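Local coordinates for lysozyme inhibitor LprI-like N-terminal domain-containing protein (Burkholderia thailandensis, PDB 6AR7) that is of unknown function but belongs to the family of the lysozyme inhibitor LprI, which is consistent with a role in lysozyme inhibition, at residues L183-F193 against L209-L217. Numbering follows the deposited sequence.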
ATOM      1  N   LEU A 183       2.223 -15.790   2.572  1.00 40.56           N
ATOM      2  CA  LEU A 183       2.988 -14.952   1.652  1.00 35.19           C
ATOM      3  C   LEU A 183       2.528 -15.173   0.215  1.00 43.14           C
ATOM      4  O   LEU A 183       2.323 -14.214  -0.532  1.00 41.34           O
ATOM      5  CB  LEU A 183       4.485 -15.243   1.785  1.00 33.41           C
ATOM      6  CG  LEU A 183       5.428 -14.624   0.748  1.00 33.48           C
ATOM      7  CD1 LEU A 183       5.352 -13.102   0.712  1.00 27.94           C
ATOM      8  CD2 LEU A 183       6.865 -15.092   0.988  1.00 29.12           C
ATOM      9  N   VAL A 184       2.365 -16.440  -0.188  1.00 44.96           N
ATOM     10  CA  VAL A 184       1.891 -16.749  -1.537  1.00 41.38           C
ATOM     11  C   VAL A 184       0.555 -16.063  -1.794  1.00 41.60           C
ATOM     12  O   VAL A 184       0.361 -15.398  -2.818  1.00 34.45           O
ATOM     13  CB  VAL A 184       1.778 -18.274  -1.737  1.00 44.64           C
ATOM     14  CG1 VAL A 184       1.188 -18.586  -3.104  1.00 41.74           C
ATOM     15  CG2 VAL A 184       3.139 -18.948  -1.573  1.00 37.70           C
ATOM     16  N   ALA A 185      -0.380 -16.197  -0.851  1.00 37.93           N
ATOM     17  CA  ALA A 185      -1.711 -15.636  -1.044  1.00 36.38           C
ATOM     18  C   ALA A 185      -1.674 -14.104  -1.070  1.00 40.36           C
ATOM     19  O   ALA A 185      -2.305 -13.470  -1.932  1.00 36.27           O
ATOM     20  CB  ALA A 185      -2.645 -16.149   0.051  1.00 35.25           C
ATOM     21  N   ALA A 186      -0.946 -13.485  -0.134  1.00 34.36           N
ATOM     22  CA  ALA A 186      -0.889 -12.023  -0.111  1.00 29.11           C
ATOM     23  C   ALA A 186      -0.256 -11.473  -1.378  1.00 33.32           C
ATOM     24  O   ALA A 186      -0.749 -10.493  -1.956  1.00 32.88           O
ATOM     25  CB  ALA A 186      -0.113 -11.534   1.110  1.00 29.28           C
ATOM     26  N   GLN A 187       0.835 -12.097  -1.834  1.00 26.10           N
ATOM     27  CA  GLN A 187       1.543 -11.596  -3.001  1.00 25.32           C
ATOM     28  C   GLN A 187       0.703 -11.745  -4.263  1.00 31.55           C
ATOM     29  O   GLN A 187       0.724 -10.874  -5.139  1.00 35.47           O
ATOM     30  CB  GLN A 187       2.861 -12.344  -3.173  1.00 25.67           C
ATOM     31  CG  GLN A 187       3.685 -11.812  -4.320  1.00 31.73           C
ATOM     32  CD  GLN A 187       4.144 -10.390  -4.080  1.00 35.97           C
ATOM     33  OE1 GLN A 187       4.102  -9.883  -2.957  1.00 36.42           O
ATOM     34  NE2 GLN A 187       4.590  -9.742  -5.132  1.00 31.62           N
ATOM     35  N   ARG A 188      -0.022 -12.855  -4.384  1.00 32.20           N
ATOM     36  CA  ARG A 188      -0.894 -13.041  -5.539  1.00 36.67           C
ATOM     37  C   ARG A 188      -1.952 -11.945  -5.598  1.00 37.07           C
ATOM     38  O   ARG A 188      -2.240 -11.404  -6.669  1.00 32.94           O
ATOM     39  CB  ARG A 188      -1.531 -14.424  -5.489  1.00 42.81           C
ATOM     40  CG  ARG A 188      -2.553 -14.693  -6.562  1.00 61.30           C
ATOM     41  CD  ARG A 188      -3.032 -16.153  -6.497  1.00 77.36           C
ATOM     42  NE  ARG A 188      -3.632 -16.490  -5.203  1.00 86.90           N
ATOM     43  CZ  ARG A 188      -3.230 -17.499  -4.431  1.00 88.26           C
ATOM     44  NH1 ARG A 188      -2.235 -18.284  -4.828  1.00 91.64           N
ATOM     45  NH2 ARG A 188      -3.827 -17.731  -3.267  1.00 80.67           N
ATOM     46  N   GLU A 189      -2.535 -11.583  -4.457  1.00 30.30           N
ATOM     47  CA  GLU A 189      -3.550 -10.546  -4.538  1.00 31.01           C
ATOM     48  C   GLU A 189      -2.929  -9.169  -4.708  1.00 31.59           C
ATOM     49  O   GLU A 189      -3.530  -8.303  -5.353  1.00 36.17           O
ATOM     50  CB  GLU A 189      -4.485 -10.618  -3.341  1.00 32.11           C
ATOM     51  CG  GLU A 189      -5.538 -11.690  -3.577  1.00 43.49           C
ATOM     52  CD  GLU A 189      -6.171 -12.170  -2.310  1.00 58.12           C
ATOM     53  OE1 GLU A 189      -7.307 -12.698  -2.371  1.00 64.01           O
ATOM     54  OE2 GLU A 189      -5.526 -12.015  -1.255  1.00 62.17           O
ATOM     55  N   TRP A 190      -1.720  -8.957  -4.191  1.00 30.86           N
ATOM     56  CA  TRP A 190      -1.035  -7.715  -4.503  1.00 28.78           C
ATOM     57  C   TRP A 190      -0.833  -7.577  -6.015  1.00 27.32           C
ATOM     58  O   TRP A 190      -1.091  -6.510  -6.585  1.00 29.97           O
ATOM     59  CB  TRP A 190       0.302  -7.622  -3.749  1.00 27.44           C
ATOM     60  CG  TRP A 190       1.029  -6.398  -4.175  1.00 28.06           C
ATOM     61  CD1 TRP A 190       0.914  -5.157  -3.640  1.00 28.74           C
ATOM     62  CD2 TRP A 190       1.909  -6.269  -5.299  1.00 27.60           C
ATOM     63  NE1 TRP A 190       1.679  -4.263  -4.345  1.00 25.16           N
ATOM     64  CE2 TRP A 190       2.307  -4.923  -5.363  1.00 23.12           C
ATOM     65  CE3 TRP A 190       2.406  -7.165  -6.245  1.00 28.61           C
ATOM     66  CZ2 TRP A 190       3.180  -4.446  -6.342  1.00 32.26           C
ATOM     67  CZ3 TRP A 190       3.266  -6.689  -7.226  1.00 32.13           C
ATOM     68  CH2 TRP A 190       3.653  -5.345  -7.256  1.00 32.10           C
ATOM     69  N   ALA A 191      -0.399  -8.654  -6.684  1.00 25.14           N
ATOM     70  CA  ALA A 191      -0.116  -8.571  -8.116  1.00 28.35           C
ATOM     71  C   ALA A 191      -1.383  -8.319  -8.916  1.00 27.31           C
ATOM     72  O   ALA A 191      -1.366  -7.552  -9.883  1.00 36.73           O
ATOM     73  CB  ALA A 191       0.577  -9.853  -8.606  1.00 31.17           C
ATOM     74  N   ALA A 192      -2.498  -8.934  -8.515  1.00 36.30           N
ATOM     75  CA  ALA A 192      -3.775  -8.638  -9.154  1.00 37.25           C
ATOM     76  C   ALA A 192      -4.179  -7.179  -8.924  1.00 41.68           C
ATOM     77  O   ALA A 192      -4.756  -6.543  -9.812  1.00 39.72           O
ATOM     78  CB  ALA A 192      -4.854  -9.598  -8.639  1.00 36.92           C
ATOM     79  N   PHE A 193      -3.900  -6.630  -7.733  1.00 36.03           N
ATOM     80  CA  PHE A 193      -4.126  -5.201  -7.519  1.00 29.21           C
ATOM     81  C   PHE A 193      -3.229  -4.369  -8.433  1.00 32.71           C
ATOM     82  O   PHE A 193      -3.693  -3.443  -9.111  1.00 33.92           O
ATOM     83  CB  PHE A 193      -3.897  -4.837  -6.046  1.00 27.16           C
ATOM     84  CG  PHE A 193      -3.659  -3.361  -5.799  1.00 25.43           C
ATOM     85  CD1 PHE A 193      -4.666  -2.436  -5.996  1.00 35.30           C
ATOM     86  CD2 PHE A 193      -2.428  -2.912  -5.347  1.00 33.11           C
ATOM     87  CE1 PHE A 193      -4.443  -1.083  -5.766  1.00 31.44           C
ATOM     88  CE2 PHE A 193      -2.191  -1.569  -5.116  1.00 30.66           C
ATOM     89  CZ  PHE A 193      -3.201  -0.649  -5.322  1.00 31.79           C
ATOM     90  N   LEU A 209       4.646   1.639  -7.574  1.00 26.02           N
ATOM     91  CA  LEU A 209       3.863   0.581  -6.944  1.00 26.50           C
ATOM     92  C   LEU A 209       4.722  -0.646  -6.684  1.00 28.32           C
ATOM     93  O   LEU A 209       4.667  -1.236  -5.596  1.00 25.36           O
ATOM     94  CB  LEU A 209       2.670   0.187  -7.815  1.00 31.68           C
ATOM     95  CG  LEU A 209       1.381   1.004  -7.778  1.00 42.08           C
ATOM     96  CD1 LEU A 209       0.423   0.508  -8.874  1.00 37.64           C
ATOM     97  CD2 LEU A 209       0.720   0.998  -6.385  1.00 40.50           C
ATOM     98  N   ILE A 210       5.503  -1.064  -7.687  1.00 25.34           N
ATOM     99  CA  ILE A 210       6.394  -2.217  -7.503  1.00 23.38           C
ATOM    100  C   ILE A 210       7.482  -1.895  -6.485  1.00 25.34           C
ATOM    101  O   ILE A 210       7.794  -2.713  -5.610  1.00 29.83           O
ATOM    102  CB  ILE A 210       7.015  -2.656  -8.843  1.00 31.97           C
ATOM    103  CG1 ILE A 210       5.935  -2.952  -9.888  1.00 30.76           C
ATOM    104  CG2 ILE A 210       7.902  -3.879  -8.627  1.00 32.50           C
ATOM    105  CD1 ILE A 210       6.468  -3.099 -11.320  1.00 31.01           C
ATOM    106  N   GLY A 211       8.094  -0.711  -6.596  1.00 24.60           N
ATOM    107  CA  GLY A 211       9.156  -0.354  -5.666  1.00 22.62           C
ATOM    108  C   GLY A 211       8.677  -0.345  -4.223  1.00 28.72           C
ATOM    109  O   GLY A 211       9.415  -0.728  -3.313  1.00 26.29           O
ATOM    110  N   ALA A 212       7.424   0.080  -3.999  1.00 31.59           N
ATOM    111  CA  ALA A 212       6.854   0.036  -2.653  1.00 31.96           C
ATOM    112  C   ALA A 212       6.715  -1.399  -2.163  1.00 30.88           C
ATOM    113  O   ALA A 212       7.020  -1.695  -1.002  1.00 25.20           O
ATOM    114  CB  ALA A 212       5.494   0.732  -2.620  1.00 28.30           C
ATOM    115  N   ARG A 213       6.281  -2.312  -3.040  1.00 22.48           N
ATOM    116  CA  ARG A 213       6.208  -3.710  -2.642  1.00 28.28           C
ATOM    117  C   ARG A 213       7.606  -4.289  -2.402  1.00 27.31           C
ATOM    118  O   ARG A 213       7.794  -5.091  -1.478  1.00 25.27           O
ATOM    119  CB  ARG A 213       5.441  -4.514  -3.697  1.00 30.41           C
ATOM    120  CG  ARG A 213       5.147  -5.969  -3.280  1.00 27.12           C
ATOM    121  CD  ARG A 213       4.376  -6.037  -1.972  1.00 22.17           C
ATOM    122  NE  ARG A 213       3.921  -7.402  -1.675  1.00 29.34           N
ATOM    123  CZ  ARG A 213       3.365  -7.774  -0.520  1.00 32.64           C
ATOM    124  NH1 ARG A 213       3.197  -6.883   0.444  1.00 30.39           N
ATOM    125  NH2 ARG A 213       2.976  -9.034  -0.323  1.00 23.78           N
ATOM    126  N   VAL A 214       8.601  -3.881  -3.197  1.00 25.54           N
ATOM    127  CA  VAL A 214       9.982  -4.315  -2.945  1.00 25.82           C
ATOM    128  C   VAL A 214      10.392  -3.990  -1.507  1.00 33.55           C
ATOM    129  O   VAL A 214      10.956  -4.831  -0.788  1.00 28.03           O
ATOM    130  CB  VAL A 214      10.959  -3.666  -3.947  1.00 33.07           C
ATOM    131  CG1 VAL A 214      12.386  -3.930  -3.516  1.00 31.65           C
ATOM    132  CG2 VAL A 214      10.764  -4.190  -5.391  1.00 26.28           C
ATOM    133  N   ALA A 215      10.128  -2.752  -1.077  1.00 30.46           N
ATOM    134  CA  ALA A 215      10.542  -2.306   0.251  1.00 31.01           C
ATOM    135  C   ALA A 215       9.845  -3.097   1.357  1.00 28.88           C
ATOM    136  O   ALA A 215      10.467  -3.454   2.363  1.00 30.54           O
ATOM    137  CB  ALA A 215      10.273  -0.808   0.398  1.00 29.84           C
ATOM    138  N   THR A 216       8.556  -3.391   1.185  1.00 29.57           N
ATOM    139  CA  THR A 216       7.856  -4.212   2.164  1.00 26.58           C
ATOM    140  C   THR A 216       8.485  -5.603   2.269  1.00 25.06           C
ATOM    141  O   THR A 216       8.803  -6.069   3.368  1.00 29.36           O
ATOM    142  CB  THR A 216       6.372  -4.327   1.795  1.00 28.88           C
ATOM    143  OG1 THR A 216       5.748  -3.027   1.795  1.00 30.79           O
ATOM    144  CG2 THR A 216       5.658  -5.231   2.785  1.00 26.45           C
ATOM    145  N   LEU A 217       8.682  -6.273   1.130  1.00 29.07           N
ATOM    146  CA  LEU A 217       9.231  -7.627   1.149  1.00 23.49           C
ATOM    147  C   LEU A 217      10.650  -7.633   1.701  1.00 30.02           C
ATOM    148  O   LEU A 217      11.051  -8.574   2.394  1.00 30.73           O
ATOM    149  CB  LEU A 217       9.210  -8.223  -0.263  1.00 24.74           C
ATOM    150  CG  LEU A 217       7.840  -8.425  -0.919  1.00 28.16           C
ATOM    151  CD1 LEU A 217       8.015  -9.018  -2.291  1.00 22.36           C
ATOM    152  CD2 LEU A 217       6.901  -9.280  -0.067  1.00 30.45           C
TER
HETATM  153  O   HOH W   1       2.507  -1.503  -3.881  1.00 30.22           O
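Gln187 OE1 is gripped by two nitrogens of Arg213: NE donates at 2.8 Å from Gln187 OE1, with an N-H...O angle of 152°, and Arg213 NH2 at 3.0 Å from the same oxygen. Arg213 approaches side-on, and the amide and guanidinium planes lie only 12° apart; glutamine suits the place by offering a neutral carbonyl oxygen to both N-H groups. A bend at chi2 turns the arginine chain along the indole of Trp190, where Arg213 CG sits over the six-membered ring, 3.8 Å from its centroid, in a CH-pi contact. Arginine fits because its methylenes cover this broad face while its charged end reaches the Gln187 oxygen and, through NH1, the Glu93 carboxylate in a salt bridge. Tryptophan also brings an N-H at its edge: Trp190 NE1 donates to a water 2.9 Å away, which in turn donates to Leu209 O. Apolar pairs flank this centre: Leu183 with Leu217, and Phe193 CE2 with Leu209 CD2 at 4.1 Å. The two helix segments run antiparallel (164°), their axes 11.5 Å apart at closest, in an all-helical fold. Helix 73-101 closes over them, Trp89 meeting Trp190 edge-to-face, while Met164 and Tyr168 of helix 155-174 pack against helix 180-197.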